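Local coordinates for cell surface protein (Faecalibacterium prausnitzii A2-165, PDB 4GT6), which is of unknown function but, as an extracellular protein built of BspA-type leucine-rich repeats, probably binds other proteins, at residues 272-277 / 294-299. Sequence-based numbering, arbitrary orientation.
Sequences MPDSVV and EFSSRI. With NA (sodium ion), chain R; EDO (1,2-ethanediol), chain I.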
HETATM    1  N   MSE A 272      18.657 -11.910  14.124  1.00 20.05           N
HETATM    2  CA  MSE A 272      18.925 -10.466  14.012  1.00 19.24           C
HETATM    3  C   MSE A 272      20.338 -10.170  14.457  1.00 22.69           C
HETATM    4  O   MSE A 272      20.706 -10.637  15.531  1.00 22.81           O
HETATM    5  CB  MSE A 272      17.994  -9.632  14.929  1.00 20.71           C
HETATM    6  CG  MSE A 272      16.572  -9.740  14.641  1.00 26.63           C
HETATM    7 SE   MSE A 272      15.715  -8.522  15.875  0.75 31.64          SE
HETATM    8  CE  MSE A 272      14.087  -9.573  15.884  1.00 28.36           C
ATOM      9  N   PRO A 273      21.091  -9.308  13.730  1.00 18.86           N
ATOM     10  CA  PRO A 273      22.397  -8.880  14.229  1.00 18.50           C
ATOM     11  C   PRO A 273      22.206  -7.824  15.319  1.00 20.25           C
ATOM     12  O   PRO A 273      21.141  -7.163  15.354  1.00 17.23           O
ATOM     13  CB  PRO A 273      23.057  -8.274  12.973  1.00 20.03           C
ATOM     14  CG  PRO A 273      21.908  -7.658  12.232  1.00 23.10           C
ATOM     15  CD  PRO A 273      20.734  -8.608  12.473  1.00 19.38           C
ATOM     16  N   ASP A 274      23.255  -7.577  16.130  1.00 18.34           N
ATOM     17  CA  ASP A 274      23.165  -6.564  17.184  1.00 18.87           C
ATOM     18  C   ASP A 274      23.172  -5.133  16.612  1.00 22.16           C
ATOM     19  O   ASP A 274      22.858  -4.191  17.345  1.00 21.36           O
ATOM     20  CB  ASP A 274      24.264  -6.749  18.234  1.00 20.94           C
ATOM     21  CG  ASP A 274      24.125  -8.041  19.034  1.00 25.46           C
ATOM     22  OD1 ASP A 274      22.983  -8.550  19.163  1.00 22.18           O
ATOM     23  OD2 ASP A 274      25.151  -8.532  19.540  1.00 30.59           O
ATOM     24  N   SER A 275      23.435  -4.977  15.289  1.00 18.03           N
ATOM     25  CA  SER A 275      23.344  -3.656  14.644  1.00 17.03           C
ATOM     26  C   SER A 275      21.874  -3.206  14.559  1.00 17.73           C
ATOM     27  O   SER A 275      21.622  -2.012  14.420  1.00 17.94           O
ATOM     28  CB  SER A 275      24.001  -3.658  13.258  1.00 18.54           C
ATOM     29  OG  SER A 275      23.437  -4.605  12.364  1.00 17.08           O
ATOM     30  N   VAL A 276      20.896  -4.144  14.667  1.00 15.21           N
ATOM     31  CA  VAL A 276      19.463  -3.780  14.628  1.00 15.07           C
ATOM     32  C   VAL A 276      19.108  -3.077  15.944  1.00 18.50           C
ATOM     33  O   VAL A 276      19.256  -3.669  17.027  1.00 18.91           O
ATOM     34  CB  VAL A 276      18.520  -4.983  14.352  1.00 18.13           C
ATOM     35  CG1 VAL A 276      17.039  -4.594  14.550  1.00 17.54           C
ATOM     36  CG2 VAL A 276      18.729  -5.529  12.938  1.00 18.20           C
ATOM     37  N   VAL A 277      18.670  -1.824  15.847  1.00 14.22           N
ATOM     38  CA  VAL A 277      18.327  -1.043  17.048  1.00 15.65           C
ATOM     39  C   VAL A 277      16.814  -0.832  17.174  1.00 19.82           C
ATOM     40  O   VAL A 277      16.353  -0.395  18.230  1.00 18.92           O
ATOM     41  CB  VAL A 277      19.095   0.297  17.162  1.00 20.74           C
ATOM     42  CG1 VAL A 277      20.602   0.059  17.230  1.00 20.44           C
ATOM     43  CG2 VAL A 277      18.731   1.274  16.041  1.00 20.67           C
ATOM     44  N   GLU A 294      15.973 -15.083  17.118  1.00 20.73           N
ATOM     45  CA  GLU A 294      17.163 -14.655  17.855  1.00 20.72           C
ATOM     46  C   GLU A 294      17.188 -13.135  17.730  1.00 23.25           C
ATOM     47  O   GLU A 294      17.307 -12.600  16.627  1.00 21.87           O
ATOM     48  CB  GLU A 294      18.426 -15.317  17.292  1.00 22.71           C
ATOM     49  CG  GLU A 294      19.696 -15.003  18.070  1.00 34.20           C
ATOM     50  CD  GLU A 294      20.922 -15.805  17.678  1.00 56.73           C
ATOM     51  OE1 GLU A 294      20.769 -16.976  17.256  1.00 46.33           O
ATOM     52  OE2 GLU A 294      22.045 -15.269  17.824  1.00 60.18           O
ATOM     53  N   PHE A 295      16.992 -12.446  18.849  1.00 19.30           N
ATOM     54  CA  PHE A 295      16.904 -11.005  18.876  1.00 17.69           C
ATOM     55  C   PHE A 295      18.240 -10.324  18.953  1.00 20.71           C
ATOM     56  O   PHE A 295      19.175 -10.859  19.537  1.00 22.28           O
ATOM     57  CB  PHE A 295      16.107 -10.573  20.124  1.00 19.50           C
ATOM     58  CG  PHE A 295      14.642 -10.925  20.077  1.00 20.71           C
ATOM     59  CD1 PHE A 295      13.738 -10.112  19.401  1.00 23.13           C
ATOM     60  CD2 PHE A 295      14.166 -12.072  20.707  1.00 23.87           C
ATOM     61  CE1 PHE A 295      12.376 -10.440  19.354  1.00 23.85           C
ATOM     62  CE2 PHE A 295      12.800 -12.386  20.683  1.00 25.91           C
ATOM     63  CZ  PHE A 295      11.914 -11.561  20.020  1.00 23.37           C
ATOM     64  N   SER A 296      18.276  -9.070  18.482  1.00 16.06           N
ATOM     65  CA  SER A 296      19.395  -8.173  18.658  1.00 15.74           C
ATOM     66  C   SER A 296      19.476  -7.780  20.145  1.00 20.63           C
ATOM     67  O   SER A 296      18.421  -7.566  20.771  1.00 20.16           O
ATOM     68  CB  SER A 296      19.162  -6.919  17.826  1.00 18.27           C
ATOM     69  OG  SER A 296      20.019  -5.891  18.300  1.00 21.01           O
ATOM     70  N   SER A 297      20.699  -7.589  20.676  1.00 17.24           N
ATOM     71  CA  SER A 297      20.877  -7.147  22.068  1.00 18.40           C
ATOM     72  C   SER A 297      20.615  -5.629  22.217  1.00 21.89           C
ATOM     73  O   SER A 297      20.677  -5.118  23.335  1.00 22.19           O
ATOM     74  CB  SER A 297      22.299  -7.468  22.539  1.00 22.27           C
ATOM     75  OG  SER A 297      23.230  -6.666  21.824  1.00 25.58           O
ATOM     76  N   ARG A 298      20.370  -4.899  21.097  1.00 17.51           N
ATOM     77  CA  ARG A 298      20.226  -3.436  21.150  1.00 17.59           C
ATOM     78  C   ARG A 298      18.791  -2.931  20.924  1.00 20.54           C
ATOM     79  O   ARG A 298      18.549  -1.721  20.991  1.00 20.74           O
ATOM     80  CB  ARG A 298      21.210  -2.761  20.176  1.00 20.36           C
ATOM     81  CG  ARG A 298      22.669  -2.934  20.674  1.00 26.66           C
ATOM     82  CD  ARG A 298      23.720  -2.331  19.760  1.00 41.24           C
ATOM     83  NE  ARG A 298      23.647  -0.873  19.684  1.00 52.54           N
ATOM     84  CZ  ARG A 298      23.879  -0.165  18.582  1.00 68.04           C
ATOM     85  NH1 ARG A 298      24.166  -0.779  17.439  1.00 58.05           N
ATOM     86  NH2 ARG A 298      23.798   1.160  18.606  1.00 49.01           N
ATOM     87  N   ILE A 299      17.829  -3.832  20.747  1.00 16.61           N
ATOM     88  CA  ILE A 299      16.440  -3.377  20.647  1.00 16.37           C
ATOM     89  C   ILE A 299      15.910  -3.151  22.063  1.00 18.60           C
ATOM     90  O   ILE A 299      16.333  -3.861  22.977  1.00 18.24           O
ATOM     91  CB  ILE A 299      15.552  -4.328  19.816  1.00 19.53           C
ATOM     92  CG1 ILE A 299      15.592  -5.763  20.369  1.00 20.40           C
ATOM     93  CG2 ILE A 299      15.982  -4.279  18.325  1.00 19.90           C
ATOM     94  CD1 ILE A 299      14.357  -6.635  19.918  1.00 22.96           C
TER
HETATM   95 NA    NA R 916      19.244  -5.828  25.102  1.00 29.74          NA
HETATM   96  C1  EDO I 907      22.126 -11.914  18.389  1.00 62.68           C
HETATM   97  O1  EDO I 907      22.506 -10.770  17.639  1.00 59.39           O
HETATM   98  C2  EDO I 907      22.815 -11.900  19.784  1.00 64.31           C
HETATM   99  O2  EDO I 907      22.343 -10.803  20.555  1.00 64.13           O
HETATM  100  O   HOH W   1      25.567  -8.514  22.381  1.00 57.64           O
HETATM  101  O   HOH W   2      23.063   0.228  14.280  1.00 27.40           O
HETATM  102  O   HOH W   3      17.385   0.633  20.583  1.00 42.82           O
HETATM  103  O   HOH W   4      17.641  -6.298  23.286  1.00 19.69           O
HETATM  104  O   HOH W   5      18.352  -3.561  24.970  1.00 20.53           O
HETATM  105  O   HOH W   6      20.899  -5.081  26.750  1.00 27.31           O
HETATM  106  O   HOH W   7      20.056  -8.096  25.359  0.67 20.01           O
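The hydroxyl of S296 works in both directions at once: OG donates to V276 O at 2.7 Å, in the plane of that carbonyl, and accepts from its own chain at R298 N, which closes an ST turn. With OG anti to the backbone N (chi1 162°), the side chain reaches the type I turn P273-V276 of the neighbouring repeat, and its CB packs 3.2 Å from P273 O. D274, the second residue of that turn in 272-277, takes S297 N at 2.9 Å through OD1, a nearly straight bond that arrives from above the carboxylate plane, while OD2 and S297 OG share a water. A 1,2-ethanediol, probably from the crystallisation liquor, also donates through O2 to OD1. Just past strand 269-271, M272 N donates a hydrogen bond to O of E294, which ends strand 292-294, and the extended selenomethionine chain runs beside F295, its CE 3.6 Å from CD1. Toward the other end, V276 CG1 meets I299 CG2, and V277 CG1 sits 3.5 Å above the R298 guanidinium plane, over its centre. R298 passes its CD 3.2 Å from D274 O.

Equivalent turns of successive repeats thus stack along the leucine-rich solenoid, with M272 and I299 both reaching I279 in its interior. S297 O binds a sodium ion, as does E320 O from the next turn of the chain, and one of the ion's waters donates hydrogen bonds to S296 O and I299 O. Serine and aspartate side chains therefore tie one turn's backbone to the next, and the cation, held by carbonyls and water, probably extends this polar stitching.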